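Local coordinates for protein citrate synthase (Sulfolobus solfataricus, PDB 1O7X) that belongs to the citrate synthase family of largely helical enzymes and is assembled here as a dimer of two identical subunits, at residues Ser200-Ser205 / Gly341-Ile346; Lys108-Lys111 / Asn115-Glu118. One frame throughout, in Å; residues are numbered along the deposited sequence.

Contact 1 (Ser200-Ser205 / Gly341-Ile346)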
loop_
_atom_site.group_PDB
_atom_site.type_symbol
_atom_site.label_atom_id
_atom_site.label_comp_id
_atom_site.label_asym_id
_atom_site.label_seq_id
_atom_site.Cartn_x
_atom_site.Cartn_y
_atom_site.Cartn_z
ATOM N N SER A 200 3.153 8.738 -6.404
ATOM C CA SER A 200 2.644 7.548 -7.078
ATOM C C SER A 200 1.239 7.906 -7.564
ATOM O O SER A 200 0.678 8.947 -7.192
ATOM C CB SER A 200 2.628 6.368 -6.103
ATOM O OG SER A 200 1.948 5.233 -6.614
ATOM N N ASP A 201 0.583 7.048 -8.343
ATOM C CA ASP A 201 -0.734 7.449 -8.829
ATOM C C ASP A 201 -1.818 7.293 -7.778
ATOM O O ASP A 201 -1.620 6.759 -6.680
ATOM C CB ASP A 201 -0.900 6.676 -10.137
ATOM C CG ASP A 201 -1.105 5.213 -9.811
ATOM O OD1 ASP A 201 -0.070 4.556 -9.561
ATOM O OD2 ASP A 201 -2.297 4.838 -9.725
ATOM N N MET A 202 -3.044 7.730 -8.081
ATOM C CA MET A 202 -4.155 7.723 -7.140
ATOM C C MET A 202 -4.646 6.306 -6.945
ATOM O O MET A 202 -4.922 5.914 -5.799
ATOM C CB MET A 202 -5.271 8.681 -7.532
ATOM C CG MET A 202 -4.862 10.139 -7.455
ATOM S SD MET A 202 -6.192 11.343 -7.708
ATOM C CE MET A 202 -7.015 10.672 -9.110
ATOM N N TYR A 203 -4.675 5.530 -8.031
ATOM C CA TYR A 203 -5.105 4.128 -7.904
ATOM C C TYR A 203 -4.107 3.365 -7.042
ATOM O O TYR A 203 -4.485 2.594 -6.160
ATOM C CB TYR A 203 -5.252 3.418 -9.217
ATOM C CG TYR A 203 -6.362 3.885 -10.122
ATOM C CD1 TYR A 203 -6.051 4.542 -11.308
ATOM C CD2 TYR A 203 -7.699 3.650 -9.827
ATOM C CE1 TYR A 203 -7.024 4.966 -12.166
ATOM C CE2 TYR A 203 -8.696 4.070 -10.697
ATOM C CZ TYR A 203 -8.346 4.710 -11.869
ATOM O OH TYR A 203 -9.330 5.151 -12.744
ATOM N N SER A 204 -2.815 3.673 -7.215
ATOM C CA SER A 204 -1.828 3.045 -6.340
ATOM C C SER A 204 -1.981 3.462 -4.887
ATOM O O SER A 204 -1.846 2.639 -3.969
ATOM C CB SER A 204 -0.449 3.316 -6.914
ATOM O OG SER A 204 -0.215 2.435 -7.999
ATOM N N SER A 205 -2.313 4.730 -4.595
ATOM C CA SER A 205 -2.469 5.149 -3.198
ATOM C C SER A 205 -3.661 4.440 -2.569
ATOM O O SER A 205 -3.696 4.011 -1.419
ATOM C CB SER A 205 -2.542 6.673 -3.143
ATOM O OG SER A 205 -1.697 7.188 -4.150
ATOM N N GLY A 341 -12.861 10.230 1.199
ATOM C CA GLY A 341 -11.963 10.770 2.201
ATOM C C GLY A 341 -10.501 10.556 1.821
ATOM O O GLY A 341 -9.670 11.397 2.167
ATOM N N TRP A 342 -10.203 9.389 1.243
ATOM C CA TRP A 342 -8.849 9.028 0.826
ATOM C C TRP A 342 -8.432 9.998 -0.272
ATOM O O TRP A 342 -7.480 10.782 -0.119
ATOM C CB TRP A 342 -8.814 7.554 0.390
ATOM C CG TRP A 342 -8.866 6.515 1.477
ATOM C CD1 TRP A 342 -8.473 6.706 2.773
ATOM C CD2 TRP A 342 -9.313 5.164 1.398
ATOM N NE1 TRP A 342 -8.651 5.561 3.495
ATOM C CE2 TRP A 342 -9.170 4.588 2.669
ATOM C CE3 TRP A 342 -9.826 4.345 0.380
ATOM C CZ2 TRP A 342 -9.518 3.266 2.946
ATOM C CZ3 TRP A 342 -10.176 3.028 0.616
ATOM C CH2 TRP A 342 -10.013 2.510 1.913
ATOM N N LEU A 343 -9.189 10.061 -1.372
ATOM C CA LEU A 343 -8.853 11.021 -2.432
ATOM C C LEU A 343 -8.696 12.461 -1.967
ATOM O O LEU A 343 -7.681 13.125 -2.251
ATOM C CB LEU A 343 -9.840 10.874 -3.610
ATOM C CG LEU A 343 -9.802 9.423 -4.133
ATOM C CD1 LEU A 343 -10.998 9.033 -4.959
ATOM C CD2 LEU A 343 -8.546 9.237 -4.964
ATOM N N ALA A 344 -9.619 13.014 -1.186
ATOM C CA ALA A 344 -9.490 14.379 -0.703
ATOM C C ALA A 344 -8.245 14.605 0.148
ATOM O O ALA A 344 -7.640 15.685 0.140
ATOM C CB ALA A 344 -10.699 14.780 0.117
ATOM N N HIS A 345 -7.849 13.600 0.908
ATOM C CA HIS A 345 -6.679 13.698 1.783
ATOM C C HIS A 345 -5.364 13.699 1.022
ATOM O O HIS A 345 -4.516 14.567 1.287
ATOM C CB HIS A 345 -6.696 12.584 2.820
ATOM C CG HIS A 345 -7.323 13.026 4.107
ATOM N ND1 HIS A 345 -6.739 13.990 4.905
ATOM C CD2 HIS A 345 -8.461 12.635 4.721
ATOM C CE1 HIS A 345 -7.496 14.154 5.978
ATOM N NE2 HIS A 345 -8.534 13.344 5.891
ATOM N N ILE A 346 -5.236 12.792 0.056
ATOM C CA ILE A 346 -3.993 12.782 -0.736
ATOM C C ILE A 346 -3.976 14.018 -1.625
ATOM O O ILE A 346 -2.915 14.635 -1.756
ATOM C CB ILE A 346 -3.770 11.497 -1.549
ATOM C CG1 ILE A 346 -4.816 11.343 -2.640
ATOM C CG2 ILE A 346 -3.766 10.300 -0.599
ATOM C CD1 ILE A 346 -4.795 10.037 -3.377
#
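Apolar packing carries the contact: Met202 and Ser205, one turn apart on the first turn of helix 202-213, face Leu343 and Ile346 of helix 330-352. Ile346 directs CG1 into the slot between its backbone N and carbonyl carbon (chi1 66°), and the extended branch ends with CD1 touching two partners, 4.1 Å from Met202 CG and 4.1 Å from Ser205 CB. Methionine suits this place because its long flexible chain, set by chi1 (-67°) and chi2 (-173°), carries SD to 4.2 Å from Leu343 CD2; the bend at chi3 turns only the terminal CE methyl. The Met202 and Leu343 side chains cross at about a right angle. The short serine side chain bonds back to Asp201 O, with its CB meeting Ile346 CD1.

No hydrogen bond crosses between the two segments; those near the contact include bonds within 200-205. Ser205 OG donates to Asp201 O at 2.6 Å, while Ser205 N reaches the same oxygen from the opposite face of its plane, so the buried hydroxyl spends its proton on the N-cap carbonyl. Asp201 is the N-cap: OD2 accepts from Ser204 N (2.8 Å), met from above the carboxylate plane, and the negative charge would probably suit the helix start. Its OD1 also forms a salt bridge with Lys214 of the second subunit.

Helix 116-138 adds Lys119 and Ile123 against Met202 and Ala120 against Leu343, whereas helix 187-197 lies against Ile346 through Ala192 and Ala196.

Contact 2 (Lys108-Lys111 / Asn115-Glu118)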
loop_
_atom_site.group_PDB
_atom_site.type_symbol
_atom_site.label_atom_id
_atom_site.label_comp_id
_atom_site.label_asym_id
_atom_site.label_seq_id
_atom_site.Cartn_x
_atom_site.Cartn_y
_atom_site.Cartn_z
ATOM N N LYS A 108 -1.627 4.412 -17.691
ATOM C CA LYS A 108 -0.371 5.088 -18.006
ATOM C C LYS A 108 -0.382 6.589 -18.269
ATOM O O LYS A 108 0.700 7.134 -18.557
ATOM C CB LYS A 108 0.258 4.400 -19.238
ATOM C CG LYS A 108 1.096 3.177 -18.948
ATOM C CD LYS A 108 2.516 3.308 -19.492
ATOM C CE LYS A 108 3.476 3.776 -18.406
ATOM N NZ LYS A 108 4.888 3.369 -18.673
ATOM N N ASN A 109 -1.488 7.315 -18.253
ATOM C CA ASN A 109 -1.551 8.743 -18.527
ATOM C C ASN A 109 -1.931 9.570 -17.307
ATOM O O ASN A 109 -2.959 10.264 -17.301
ATOM C CB ASN A 109 -2.570 8.912 -19.663
ATOM C CG ASN A 109 -2.678 10.293 -20.263
ATOM O OD1 ASN A 109 -3.738 10.672 -20.775
ATOM N ND2 ASN A 109 -1.621 11.096 -20.210
ATOM N N PHE A 110 -1.160 9.515 -16.213
ATOM C CA PHE A 110 -1.549 10.268 -15.025
ATOM C C PHE A 110 -0.480 11.262 -14.593
ATOM O O PHE A 110 0.705 10.958 -14.607
ATOM C CB PHE A 110 -1.968 9.347 -13.856
ATOM C CG PHE A 110 -2.342 10.227 -12.684
ATOM C CD1 PHE A 110 -3.509 10.973 -12.724
ATOM C CD2 PHE A 110 -1.483 10.368 -11.610
ATOM C CE1 PHE A 110 -3.832 11.813 -11.677
ATOM C CE2 PHE A 110 -1.806 11.212 -10.568
ATOM C CZ PHE A 110 -2.983 11.931 -10.597
ATOM N N LYS A 111 -0.906 12.443 -14.161
ATOM C CA LYS A 111 0.009 13.485 -13.737
ATOM C C LYS A 111 -0.512 14.278 -12.551
ATOM O O LYS A 111 -1.478 15.025 -12.751
ATOM C CB LYS A 111 0.140 14.468 -14.919
ATOM C CG LYS A 111 1.555 14.868 -15.274
ATOM C CD LYS A 111 2.052 14.083 -16.492
ATOM C CE LYS A 111 3.251 14.749 -17.152
ATOM N NZ LYS A 111 3.045 16.222 -17.311
ATOM N N ASN A 115 -5.306 17.682 -13.170
ATOM C CA ASN A 115 -6.738 17.634 -12.917
ATOM C C ASN A 115 -7.153 16.654 -11.834
ATOM O O ASN A 115 -8.051 15.824 -12.012
ATOM C CB ASN A 115 -7.378 17.319 -14.276
ATOM C CG ASN A 115 -8.567 18.205 -14.588
ATOM O OD1 ASN A 115 -9.003 18.264 -15.740
ATOM N ND2 ASN A 115 -9.109 18.893 -13.582
ATOM N N ASP A 116 -6.588 16.765 -10.637
ATOM C CA ASP A 116 -6.855 15.903 -9.503
ATOM C C ASP A 116 -8.328 15.678 -9.227
ATOM O O ASP A 116 -8.797 14.536 -9.181
ATOM C CB ASP A 116 -6.126 16.427 -8.261
ATOM C CG ASP A 116 -4.629 16.564 -8.471
ATOM O OD1 ASP A 116 -4.118 16.077 -9.509
ATOM O OD2 ASP A 116 -3.923 17.160 -7.616
ATOM N N LYS A 117 -9.091 16.744 -9.031
ATOM C CA LYS A 117 -10.518 16.696 -8.747
ATOM C C LYS A 117 -11.326 15.898 -9.754
ATOM O O LYS A 117 -12.144 15.052 -9.391
ATOM C CB LYS A 117 -11.076 18.127 -8.729
ATOM C CG LYS A 117 -10.502 18.935 -7.581
ATOM C CD LYS A 117 -10.607 20.426 -7.859
ATOM C CE LYS A 117 -9.506 21.192 -7.135
ATOM N NZ LYS A 117 -10.026 22.538 -6.744
ATOM N N GLU A 118 -11.076 16.142 -11.044
ATOM C CA GLU A 118 -11.792 15.413 -12.084
ATOM C C GLU A 118 -11.406 13.937 -12.054
ATOM O O GLU A 118 -12.212 13.023 -12.203
ATOM C CB GLU A 118 -11.535 16.022 -13.462
ATOM C CG GLU A 118 -12.385 15.373 -14.548
ATOM C CD GLU A 118 -12.171 15.911 -15.949
ATOM O OE1 GLU A 118 -11.274 16.753 -16.176
ATOM O OE2 GLU A 118 -12.933 15.471 -16.853
#
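Phe110 and Asp116 are brought together by contrasting first torsions. The phenylalanine holds CG anti to the backbone N (chi1 180°), which carries its ring across toward the helix start; the aspartate holds CG beside its own N and anti to its carbonyl carbon (chi1 -57°), which swings the carboxylate back toward the loop. The setting is a loop joining two helices of the citrate synthase fold: 108-111 belongs to the loop that follows helix 92-106, and 115-118 opens helix 116-138, with Asn115 at the N-cap position. The chain changes direction within a few residues, and the CA atoms of Lys111 and Asn115 lie 8.0 Å apart.

The contact itself is small and loose. Phe110 CZ, the far corner of the ring, meets Asp116 OD1 obliquely at 4.4 Å, a loose approach with no hydrogen bond. An aromatic residue suits this place because its ring stacks edge-to-face with Trp112 and also packs on Asp201 and Met202. Lys111, by contrast, sends its long chain away from the helix and shares a long, weak ion pair with Glu114, as befits an exposed lysine.

Asp116 suits the first turn of a helix, where its negative charge would be favoured by the helix dipole. Its other oxygen, OD2, lies close to Glu351 OE1, so the two acids would probably disfavour each other's ionised form. On the loop side, OD1 accepts a weak hydrogen bond from the backbone N of Lys113, and that same oxygen stands 4.3 Å from the carbonyl oxygen Lys111 O.

Overall arrangement
The centres of the two contacts lie 11 Å apart, and both segments of contact 2 precede those of contact 1 in sequence. They also touch. Phe110 of contact 2 packs CD2 against Asp201 CB at 4.0 Å and CZ against Met202 CG at 4.1 Å, and Trp112, in the loop between the segments of contact 2, donates from NE1 to Ser200 O. Helix 116-138 begins in contact 2 and then packs against both segments of contact 1, on Met202 and Leu343. The loop before that helix is thus tied to the start of helix 202-213, whose N-cap region reaches the second subunit of the dimer.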